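PDB 2YXY: hypothetical conserved protein from Geobacillus kaustophilus, which is of unknown function; it belongs to the DUF1811 family, placed in the SH3 clan, and joins a helical hairpin to a small antiparallel sheet. Local coordinates for residues D61-G65 against E66-I70; Q21-A24 against M25-K29; Q8-Y11 against S12-T15. All coordinates share one frame; numbering follows the deposited sequence.

In the fold
Contacts 2 and 3 belong to the helical part of the chain, contact 1 to the four-stranded antiparallel sheet; the centres of contacts 1 and 2 lie about 28 Å apart, on opposite sides of the chain's centre. Contact 3 is a surface turn leading into helix 16-36, contact 2 a partly buried stretch of that helix, and the two touch where Tyr11 OH is hydrogen-bonded to Glu22 OE1 at 2.7 Å. Contact 1, also partly buried, leads into edge strand 67-70. Their chemistry differs accordingly: an aromatic pair and a tyrosine hydroxyl bonded to the backbone at the start of a beta turn in contact 1, regular helical bonding with close side chains in contact 2, and water bridges, a long ion pair and a Met-aromatic contact in contact 3.

Contact 1. Residues D61-G65 against E66-I70; sequences DFHPG and EIYEI
Tyr68 and Phe62 both set CG anti to the carbonyl carbon (chi1 -50° and -56°), and the two rings meet as an edge-to-face pair. The edge of Phe62 is presented to the face of Tyr68, with centroids 5.5 Å apart and planes at 60°. The touching atom is Phe62 CD2, which sits over the rim of the tyrosine ring, 3.9 Å from Tyr68 CE2. At the phenol end, Tyr68 OH accepts a nearly straight hydrogen bond from His63 N at 2.9 Å; that backbone donor lies near the plane of the ring. The same hydroxyl approaches the edge of the imidazole, 3.8 Å from His63 ND1. Tyr68 thus reaches back from strand 67-70, the edge strand paired with strand 76-84, to the loop that feeds it. Between them the chain reverses in a type II beta turn from His63 to Glu66, closed by Glu66 N to His63 O at 3.2 Å, the donor standing above the carbonyl plane. Alongside the turn, the Glu66 chain bends at chi2 and runs beside His63, bringing OE2 within 3.7 Å of His63 CB. Leu107 and Lys109 also pack against Phe62.

Contact 2. Residues Q21-A24 against M25-K29; sequences QEIA and MLTEK
Glu22 runs beside Met25, pointing the same way, and crosses Leu26 at a slant; its side chain can be followed atom by atom. From CB the chain leaves with CG anti to the backbone N (chi1 170°), and CG packs 3.7 Å from Leu26 CD1. The bend at chi2 then turns the carboxylate toward the next turn: CD comes within 3.4 Å of Met25 CE, while Leu26 CD1 lies a little farther off. At the tip both oxygens lie near Met25 CE; the 3.0 Å from OE2 to Met25 CE is short and of doubtful weight, and OE1 also takes a hydrogen bond from the hydroxyl of Tyr11. Met25 is folded at chi2 and chi3. At the next residue, Ile23 O takes two bonds from Thr27, one turn on, from N at 2.8 Å and from OG1 at 2.6 Å, reaching it from opposite faces of the carbonyl plane. With OG1 beside its own backbone N (chi1 -65°), the hydroxyl is directed back to the same oxygen that the N-H uses. Leu26 N to Glu22 O, 2.9 Å and close to linear at 167°, belongs to the same i to i+4 pattern. Leu26 and Ile23 also touch helix 39-54. Those backbone bonds are the mark of an alpha-helix, to which the threonine hydroxyl adds a bond common for Thr in helices; here it is the first arm of the helical hairpin, within a predicted coiled coil.

Contact 3. Residues Q8-Y11 against S12-T15; sequences QKRY and SEMT
Arg10 and Glu13 form an ion pair without a directed N-H: Glu13 OE2 stands over one face of the guanidinium, 4.0 Å from Arg10 NE, so the long salt bridge rests on charge alone. The two flat groups are almost parallel, their planes only 8° apart. The other carboxylate oxygen, OE1, turns to the backbone and accepts a weak bond from Arg10 N at 3.3 Å, so one glutamate spans both the main chain and the side chain of the arginine. A chi1 of -52° sets CG beside Glu13's own N, and the extended chain carries the carboxylate back to Arg10. The backbone closes in the opposite sense, Glu13 N donating to Arg10 O at 2.9 Å, and Met14 N follows to Tyr11 O; both donors stand above the carbonyl planes. These i to i+3 bonds mark a short 3-10 turn just ahead of helix 16-36, whose N-cap is Thr15. Met14 runs beside Tyr11, pointing the same way. Its CE lies at the edge of the phenol ring, 3.8 Å from Tyr11 CD1, and its sulfur is 5.1 Å from the ring centroid, an oblique Met-aromatic contact. Tyr11 in turn packs against Leu19 and Leu26 of helix 16-36 and against Lys48, Met51 and Ala52 of helix 39-54, while its hydroxyl bonds Glu22. Waters tie the turn further. One receives a bond from Lys9 NZ and donates to Glu13 O at 2.7 Å, Lys9 also being salt-bridged to Glu18. Another donates to Tyr11 O at 2.6 Å and to Met14 O, and a third bonds Ser12 OG and, weakly, Arg10 NH2.

Contact 1. Residues D61-G65 against E66-I70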
loop_
_atom_site.group_PDB
_atom_site.type_symbol
_atom_site.label_atom_id
_atom_site.label_comp_id
_atom_site.label_asym_id
_atom_site.label_seq_id
_atom_site.Cartn_x
_atom_site.Cartn_y
_atom_site.Cartn_z
ATOM N N ASP A 61 -12.583 7.589 0.940
ATOM C CA ASP A 61 -13.298 6.387 0.533
ATOM C C ASP A 61 -13.238 5.303 1.603
ATOM O O ASP A 61 -13.934 4.288 1.514
ATOM C CB ASP A 61 -12.705 5.820 -0.758
ATOM C CG ASP A 61 -12.766 6.796 -1.902
ATOM O OD1 ASP A 61 -12.368 6.414 -3.026
ATOM O OD2 ASP A 61 -13.207 7.942 -1.674
ATOM N N PHE A 62 -12.398 5.508 2.610
ATOM C CA PHE A 62 -12.254 4.518 3.668
ATOM C C PHE A 62 -12.803 5.047 4.981
ATOM O O PHE A 62 -12.650 6.229 5.289
ATOM C CB PHE A 62 -10.783 4.094 3.773
ATOM C CG PHE A 62 -10.241 3.576 2.474
ATOM C CD1 PHE A 62 -9.703 4.450 1.535
ATOM C CD2 PHE A 62 -10.396 2.235 2.130
ATOM C CE1 PHE A 62 -9.328 4.001 0.279
ATOM C CE2 PHE A 62 -10.029 1.777 0.882
ATOM C CZ PHE A 62 -9.494 2.668 -0.052
ATOM N N HIS A 63 -13.440 4.165 5.751
ATOM C CA HIS A 63 -14.076 4.582 6.999
ATOM C C HIS A 63 -13.774 3.704 8.212
ATOM O O HIS A 63 -13.626 2.490 8.100
ATOM C CB HIS A 63 -15.606 4.645 6.802
ATOM C CG HIS A 63 -16.036 5.294 5.519
ATOM N ND1 HIS A 63 -16.065 4.621 4.310
ATOM C CD2 HIS A 63 -16.427 6.558 5.236
ATOM C CE1 HIS A 63 -16.454 5.441 3.355
ATOM N NE2 HIS A 63 -16.682 6.631 3.892
ATOM N N PRO A 64 -13.689 4.321 9.397
ATOM C CA PRO A 64 -13.418 3.592 10.632
ATOM C C PRO A 64 -14.570 2.614 10.865
ATOM O O PRO A 64 -15.707 2.892 10.494
ATOM C CB PRO A 64 -13.383 4.695 11.690
ATOM C CG PRO A 64 -13.035 5.943 10.896
ATOM C CD PRO A 64 -13.835 5.765 9.653
ATOM N N GLY A 65 -14.277 1.476 11.484
ATOM C CA GLY A 65 -15.320 0.507 11.731
ATOM C C GLY A 65 -15.557 -0.406 10.550
ATOM O O GLY A 65 -16.080 -1.506 10.719
ATOM N N GLU A 66 -15.187 0.045 9.356
ATOM C CA GLU A 66 -15.356 -0.779 8.166
ATOM C C GLU A 66 -14.272 -1.862 8.082
ATOM O O GLU A 66 -13.183 -1.728 8.656
ATOM C CB GLU A 66 -15.321 0.091 6.916
ATOM C CG GLU A 66 -16.657 0.248 6.221
ATOM C CD GLU A 66 -17.731 0.822 7.125
ATOM O OE1 GLU A 66 -18.193 0.105 8.041
ATOM O OE2 GLU A 66 -18.115 1.995 6.917
ATOM N N ILE A 67 -14.583 -2.932 7.362
ATOM C CA ILE A 67 -13.681 -4.062 7.195
ATOM C C ILE A 67 -13.442 -4.226 5.697
ATOM O O ILE A 67 -14.396 -4.183 4.899
ATOM C CB ILE A 67 -14.332 -5.355 7.743
ATOM C CG1 ILE A 67 -14.866 -5.100 9.154
ATOM C CG2 ILE A 67 -13.319 -6.502 7.757
ATOM C CD1 ILE A 67 -15.867 -6.130 9.623
ATOM N N TYR A 68 -12.185 -4.407 5.296
ATOM C CA TYR A 68 -11.917 -4.560 3.867
ATOM C C TYR A 68 -11.042 -5.754 3.492
ATOM O O TYR A 68 -10.233 -6.214 4.288
ATOM C CB TYR A 68 -11.232 -3.297 3.301
ATOM C CG TYR A 68 -11.908 -1.986 3.637
ATOM C CD1 TYR A 68 -11.757 -1.405 4.892
ATOM C CD2 TYR A 68 -12.722 -1.349 2.711
ATOM C CE1 TYR A 68 -12.401 -0.225 5.215
ATOM C CE2 TYR A 68 -13.375 -0.164 3.020
ATOM C CZ TYR A 68 -13.214 0.393 4.276
ATOM O OH TYR A 68 -13.883 1.557 4.595
ATOM N N GLU A 69 -11.210 -6.237 2.264
ATOM C CA GLU A 69 -10.357 -7.299 1.759
ATOM C C GLU A 69 -8.984 -6.645 1.602
ATOM O O GLU A 69 -8.885 -5.463 1.237
ATOM C CB GLU A 69 -10.771 -7.748 0.364
ATOM C CG GLU A 69 -12.006 -8.578 0.273
ATOM C CD GLU A 69 -11.960 -9.480 -0.941
ATOM O OE1 GLU A 69 -11.094 -10.388 -0.962
ATOM O OE2 GLU A 69 -12.774 -9.272 -1.866
ATOM N N ILE A 70 -7.935 -7.413 1.850
ATOM C CA ILE A 70 -6.578 -6.906 1.721
ATOM C C ILE A 70 -6.028 -7.239 0.342
ATOM O O ILE A 70 -5.869 -8.409 -0.001
ATOM C CB ILE A 70 -5.675 -7.516 2.790
ATOM C CG1 ILE A 70 -6.221 -7.135 4.174
ATOM C CG2 ILE A 70 -4.210 -7.062 2.572
ATOM C CD1 ILE A 70 -5.514 -7.818 5.354
#

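Contact 2. Residues Q21-A24 against M25-K29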
loop_
_atom_site.group_PDB
_atom_site.type_symbol
_atom_site.label_atom_id
_atom_site.label_comp_id
_atom_site.label_asym_id
_atom_site.label_seq_id
_atom_site.Cartn_x
_atom_site.Cartn_y
_atom_site.Cartn_z
ATOM N N GLN A 21 5.299 7.729 -12.835
ATOM C CA GLN A 21 6.645 7.499 -13.345
ATOM C C GLN A 21 7.476 6.768 -12.275
ATOM O O GLN A 21 8.264 5.883 -12.591
ATOM C CB GLN A 21 7.311 8.841 -13.725
ATOM C CG GLN A 21 6.511 9.559 -14.820
ATOM C CD GLN A 21 7.006 10.950 -15.165
ATOM O OE1 GLN A 21 7.168 11.808 -14.291
ATOM N NE2 GLN A 21 7.222 11.190 -16.454
ATOM N N GLU A 22 7.328 7.167 -11.013
ATOM C CA GLU A 22 8.059 6.490 -9.958
ATOM C C GLU A 22 7.584 5.011 -9.937
ATOM O O GLU A 22 8.385 4.085 -9.904
ATOM C CB GLU A 22 7.782 7.164 -8.618
ATOM C CG GLU A 22 8.307 6.381 -7.412
ATOM C CD GLU A 22 9.806 6.539 -7.209
ATOM O OE1 GLU A 22 10.322 6.058 -6.165
ATOM O OE2 GLU A 22 10.459 7.141 -8.092
ATOM N N ILE A 23 6.279 4.798 -10.016
ATOM C CA ILE A 23 5.762 3.436 -9.983
ATOM C C ILE A 23 6.282 2.592 -11.145
ATOM O O ILE A 23 6.601 1.411 -10.957
ATOM C CB ILE A 23 4.224 3.437 -9.964
ATOM C CG1 ILE A 23 3.753 3.913 -8.582
ATOM C CG2 ILE A 23 3.676 2.033 -10.302
ATOM C CD1 ILE A 23 2.317 4.439 -8.550
ATOM N N ALA A 24 6.368 3.186 -12.338
ATOM C CA ALA A 24 6.876 2.466 -13.515
ATOM C C ALA A 24 8.346 2.071 -13.288
ATOM O O ALA A 24 8.774 0.982 -13.647
ATOM C CB ALA A 24 6.753 3.343 -14.801
ATOM N N MET A 25 9.119 2.969 -12.703
ATOM C CA MET A 25 10.525 2.697 -12.431
ATOM C C MET A 25 10.670 1.587 -11.371
ATOM O O MET A 25 11.477 0.667 -11.518
ATOM C CB MET A 25 11.191 3.988 -11.949
ATOM C CG MET A 25 12.644 3.858 -11.425
ATOM S SD MET A 25 12.765 3.422 -9.665
ATOM C CE MET A 25 12.454 5.035 -8.815
ATOM N N LEU A 26 9.884 1.683 -10.302
ATOM C CA LEU A 26 9.919 0.696 -9.225
ATOM C C LEU A 26 9.459 -0.669 -9.758
ATOM O O LEU A 26 10.022 -1.721 -9.401
ATOM C CB LEU A 26 9.001 1.142 -8.079
ATOM C CG LEU A 26 9.352 2.405 -7.267
ATOM C CD1 LEU A 26 8.160 2.845 -6.376
ATOM C CD2 LEU A 26 10.581 2.115 -6.415
ATOM N N THR A 27 8.450 -0.643 -10.628
ATOM C CA THR A 27 7.903 -1.868 -11.205
ATOM C C THR A 27 8.963 -2.621 -12.010
ATOM O O THR A 27 9.054 -3.845 -11.920
ATOM C CB THR A 27 6.677 -1.546 -12.075
ATOM O OG1 THR A 27 5.648 -1.022 -11.229
ATOM C CG2 THR A 27 6.139 -2.812 -12.823
ATOM N N GLU A 28 9.782 -1.896 -12.767
ATOM C CA GLU A 28 10.827 -2.532 -13.562
ATOM C C GLU A 28 11.929 -3.131 -12.657
ATOM O O GLU A 28 12.446 -4.210 -12.929
ATOM C CB GLU A 28 11.408 -1.528 -14.577
ATOM C CG GLU A 28 12.595 -2.075 -15.390
ATOM C CD GLU A 28 12.220 -3.227 -16.331
ATOM O OE1 GLU A 28 13.150 -3.916 -16.808
ATOM O OE2 GLU A 28 11.017 -3.444 -16.609
ATOM N N LYS A 29 12.290 -2.441 -11.585
ATOM C CA LYS A 29 13.272 -2.989 -10.663
ATOM C C LYS A 29 12.661 -4.203 -9.933
ATOM O O LYS A 29 13.333 -5.206 -9.704
ATOM C CB LYS A 29 13.681 -1.943 -9.623
ATOM C CG LYS A 29 14.539 -0.807 -10.161
ATOM C CD LYS A 29 14.755 0.201 -9.042
ATOM C CE LYS A 29 15.756 1.283 -9.449
ATOM N NZ LYS A 29 15.983 2.190 -8.273
#

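Contact 3. Residues Q8-Y11 against S12-T15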
loop_
_atom_site.group_PDB
_atom_site.type_symbol
_atom_site.label_atom_id
_atom_site.label_comp_id
_atom_site.label_asym_id
_atom_site.label_seq_id
_atom_site.Cartn_x
_atom_site.Cartn_y
_atom_site.Cartn_z
ATOM N N GLN A 8 15.449 13.879 -5.321
ATOM C CA GLN A 8 14.222 13.231 -4.865
ATOM C C GLN A 8 13.118 13.848 -4.010
ATOM O O GLN A 8 13.283 14.212 -2.845
ATOM C CB GLN A 8 14.541 11.843 -4.297
ATOM C CG GLN A 8 14.209 10.744 -5.314
ATOM C CD GLN A 8 13.551 9.504 -4.708
ATOM O OE1 GLN A 8 14.133 8.840 -3.848
ATOM N NE2 GLN A 8 12.332 9.184 -5.167
ATOM N N LYS A 9 11.955 13.933 -4.637
ATOM C CA LYS A 9 10.773 14.425 -3.963
ATOM C C LYS A 9 10.180 13.237 -3.194
ATOM O O LYS A 9 10.254 12.085 -3.642
ATOM C CB LYS A 9 9.730 14.906 -4.986
ATOM C CG LYS A 9 10.160 16.104 -5.815
ATOM C CD LYS A 9 9.106 16.529 -6.839
ATOM C CE LYS A 9 9.544 17.800 -7.586
ATOM N NZ LYS A 9 8.595 18.184 -8.667
ATOM N N ARG A 10 9.599 13.533 -2.044
ATOM C CA ARG A 10 8.894 12.555 -1.230
ATOM C C ARG A 10 7.593 12.241 -1.976
ATOM O O ARG A 10 7.076 13.087 -2.702
ATOM C CB ARG A 10 8.582 13.176 0.127
ATOM C CG ARG A 10 9.724 12.994 1.079
ATOM C CD ARG A 10 9.951 14.162 1.998
ATOM N NE ARG A 10 8.833 14.496 2.867
ATOM C CZ ARG A 10 8.970 15.273 3.941
ATOM N NH1 ARG A 10 10.172 15.759 4.250
ATOM N NH2 ARG A 10 7.915 15.598 4.684
ATOM N N TYR A 11 7.061 11.035 -1.814
ATOM C CA TYR A 11 5.830 10.706 -2.512
ATOM C C TYR A 11 4.707 11.688 -2.175
ATOM O O TYR A 11 3.870 12.018 -3.041
ATOM C CB TYR A 11 5.406 9.249 -2.231
ATOM C CG TYR A 11 6.411 8.190 -2.712
ATOM C CD1 TYR A 11 7.439 8.514 -3.614
ATOM C CD2 TYR A 11 6.338 6.875 -2.246
ATOM C CE1 TYR A 11 8.366 7.561 -4.026
ATOM C CE2 TYR A 11 7.255 5.909 -2.646
ATOM C CZ TYR A 11 8.267 6.245 -3.521
ATOM O OH TYR A 11 9.202 5.282 -3.829
ATOM N N SER A 12 4.706 12.191 -0.946
ATOM C CA SER A 12 3.663 13.136 -0.525
ATOM C C SER A 12 3.733 14.503 -1.216
ATOM O O SER A 12 2.826 15.313 -1.063
ATOM C CB SER A 12 3.699 13.351 0.993
ATOM O OG SER A 12 4.834 14.110 1.365
ATOM N N GLU A 13 4.787 14.747 -1.991
ATOM C CA GLU A 13 4.956 16.027 -2.691
ATOM C C GLU A 13 4.827 15.883 -4.209
ATOM O O GLU A 13 4.836 16.871 -4.938
ATOM C CB GLU A 13 6.340 16.639 -2.344
ATOM C CG GLU A 13 6.602 16.733 -0.835
ATOM C CD GLU A 13 8.061 17.068 -0.444
ATOM O OE1 GLU A 13 9.020 16.658 -1.135
ATOM O OE2 GLU A 13 8.251 17.718 0.602
ATOM N N MET A 14 4.688 14.658 -4.695
ATOM C CA MET A 14 4.613 14.441 -6.139
ATOM C C MET A 14 3.259 14.636 -6.743
ATOM O O MET A 14 2.252 14.489 -6.071
ATOM C CB MET A 14 5.054 13.012 -6.508
ATOM C CG MET A 14 6.433 12.619 -6.018
ATOM S SD MET A 14 6.835 10.962 -6.601
ATOM C CE MET A 14 8.682 10.940 -6.314
ATOM N N THR A 15 3.255 14.953 -8.034
ATOM C CA THR A 15 2.020 15.103 -8.785
ATOM C C THR A 15 1.676 13.669 -9.196
ATOM O O THR A 15 2.480 12.742 -9.026
ATOM C CB THR A 15 2.226 15.878 -10.092
ATOM O OG1 THR A 15 3.146 15.144 -10.905
ATOM C CG2 THR A 15 2.796 17.287 -9.843
HETATM O O HOH W 1 6.049 17.777 -7.118
HETATM O O HOH W 2 5.808 13.214 3.717
HETATM O O HOH W 3 1.680 13.372 -3.467
#